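Local coordinates for protein putative mannose-6-phosphate isomerase YvyI (Bacillus subtilis, PDB 1QWR) that probably interconverts D-mannose 6-phosphate and D-fructose 6-phosphate as a zinc-dependent type 1 phosphomannose isomerase, at residues I9-V14 and S52-G57. Sequence-based numbering, arbitrary orientation.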
loop_
_atom_site.group_PDB
_atom_site.type_symbol
_atom_site.label_atom_id
_atom_site.label_comp_id
_atom_site.label_asym_id
_atom_site.label_seq_id
_atom_site.Cartn_x
_atom_site.Cartn_y
_atom_site.Cartn_z
ATOM N N ILE A 9 12.019 -0.085 14.295
ATOM C CA ILE A 9 12.874 -0.635 13.237
ATOM C C ILE A 9 12.589 0.165 11.974
ATOM O O ILE A 9 11.538 -0.013 11.362
ATOM C CB ILE A 9 12.547 -2.132 13.000
ATOM C CG1 ILE A 9 12.761 -2.912 14.296
ATOM C CG2 ILE A 9 13.399 -2.703 11.842
ATOM C CD1 ILE A 9 12.107 -4.290 14.277
ATOM N N PHE A 10 13.509 1.043 11.586
ATOM C CA PHE A 10 13.299 1.867 10.400
ATOM C C PHE A 10 13.722 1.111 9.159
ATOM O O PHE A 10 14.648 0.292 9.202
ATOM C CB PHE A 10 14.076 3.185 10.518
ATOM C CG PHE A 10 13.461 4.157 11.489
ATOM C CD1 PHE A 10 12.619 5.176 11.041
ATOM C CD2 PHE A 10 13.683 4.021 12.855
ATOM C CE1 PHE A 10 11.993 6.044 11.954
ATOM C CE2 PHE A 10 13.065 4.884 13.782
ATOM C CZ PHE A 10 12.217 5.894 13.324
ATOM N N LEU A 11 13.032 1.390 8.058
ATOM C CA LEU A 11 13.280 0.726 6.790
ATOM C C LEU A 11 13.730 1.686 5.706
ATOM O O LEU A 11 13.199 2.776 5.565
ATOM C CB LEU A 11 12.007 -0.002 6.325
ATOM C CG LEU A 11 11.611 -1.014 7.408
ATOM C CD1 LEU A 11 10.250 -1.587 7.156
ATOM C CD2 LEU A 11 12.691 -2.105 7.446
ATOM N N THR A 12 14.711 1.252 4.931
ATOM C CA THR A 12 15.218 2.064 3.832
ATOM C C THR A 12 14.376 1.750 2.619
ATOM O O THR A 12 14.231 0.591 2.246
ATOM C CB THR A 12 16.660 1.711 3.507
ATOM O OG1 THR A 12 17.481 2.061 4.621
ATOM C CG2 THR A 12 17.124 2.475 2.244
ATOM N N PRO A 13 13.824 2.782 1.972
ATOM C CA PRO A 13 12.981 2.595 0.786
ATOM C C PRO A 13 13.643 2.017 -0.474
ATOM O O PRO A 13 14.826 2.238 -0.746
ATOM C CB PRO A 13 12.405 3.989 0.548
ATOM C CG PRO A 13 13.446 4.914 1.099
ATOM C CD PRO A 13 13.939 4.203 2.342
ATOM N N VAL A 14 12.833 1.289 -1.230
ATOM C CA VAL A 14 13.208 0.662 -2.493
ATOM C C VAL A 14 12.339 1.378 -3.525
ATOM O O VAL A 14 11.200 1.725 -3.212
ATOM C CB VAL A 14 12.817 -0.830 -2.480
ATOM C CG1 VAL A 14 13.026 -1.455 -3.851
ATOM C CG2 VAL A 14 13.646 -1.556 -1.429
ATOM N N SER A 52 12.796 -4.325 1.775
ATOM C CA SER A 52 13.326 -3.208 2.537
ATOM C C SER A 52 14.506 -3.703 3.349
ATOM O O SER A 52 14.553 -4.854 3.739
ATOM C CB SER A 52 12.280 -2.680 3.525
ATOM O OG SER A 52 11.074 -2.324 2.876
ATOM N N THR A 53 15.451 -2.818 3.629
ATOM C CA THR A 53 16.587 -3.192 4.457
ATOM C C THR A 53 16.479 -2.353 5.721
ATOM O O THR A 53 16.042 -1.208 5.662
ATOM C CB THR A 53 17.929 -2.885 3.754
ATOM O OG1 THR A 53 17.927 -1.530 3.292
ATOM C CG2 THR A 53 18.129 -3.800 2.571
ATOM N N VAL A 54 16.838 -2.934 6.866
ATOM C CA VAL A 54 16.792 -2.226 8.140
ATOM C C VAL A 54 17.792 -1.081 8.122
ATOM O O VAL A 54 18.980 -1.260 7.806
ATOM C CB VAL A 54 17.105 -3.169 9.293
ATOM C CG1 VAL A 54 17.104 -2.405 10.605
ATOM C CG2 VAL A 54 16.087 -4.294 9.311
ATOM N N ALA A 55 17.300 0.097 8.471
ATOM C CA ALA A 55 18.088 1.310 8.436
ATOM C C ALA A 55 18.814 1.665 9.718
ATOM O O ALA A 55 19.714 2.514 9.698
ATOM C CB ALA A 55 17.182 2.488 8.013
ATOM N N ASN A 56 18.459 1.017 10.824
ATOM C CA ASN A 56 19.067 1.365 12.119
ATOM C C ASN A 56 19.159 0.208 13.086
ATOM O O ASN A 56 18.562 -0.847 12.877
ATOM C CB ASN A 56 18.216 2.408 12.835
ATOM C CG ASN A 56 16.857 1.834 13.258
ATOM O OD1 ASN A 56 16.077 1.402 12.410
ATOM N ND2 ASN A 56 16.587 1.801 14.564
ATOM N N GLY A 57 19.871 0.449 14.186
ATOM C CA GLY A 57 20.001 -0.551 15.230
ATOM C C GLY A 57 20.856 -1.753 14.893
ATOM O O GLY A 57 21.528 -1.777 13.863
HETATM O O HOH W 1 16.150 -1.096 1.334
#
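Where the short strand 53-54 runs antiparallel beside residues 9-12, a side-chain amide exemplifies how a strand pairing can continue where backbone bonding stops. Leu11 and Val54 form a non-hydrogen-bonded pair. Around them Thr12 N donates to Thr53 O at 2.9 Å, nearly along the C=O axis, and Ala55 N to Phe10 O at 2.8 Å, almost straight at hydrogen but above the carbonyl plane. Next comes Asn56, its CG in the crowded position between backbone N and carbonyl carbon (chi1 67°). Its CB points toward residues 9-14, and CG lies 3.9 Å from Phe10 CD2. OD1 accepts Phe10 N in its own carbonyl plane at 2.7 Å. It also lies in the plane of the phenyl ring at its edge, 3.6 Å from Phe10 CD2. ND2 forms a hydrogen bond to Pro8 O. With both branches bonded, the amide is probably held in one rotation, its plane 76° from the ring. An alanine here would remove both bonds and would probably let the chains fray beyond Ala55. One water bridges Thr12 O and Thr53 OG1. Ile9 CG2 meets Val54 CG1 at 3.9 Å, and both residues rest on Leu67 of helix 64-70. Strand 9-17, of the cupin-clan catalytic domain, also pairs with 38-44 and with 296-299 of the C-terminal cupin domain, whose Phe297 meets the Phe10 ring: the contact borders the domain junction, away from the zinc.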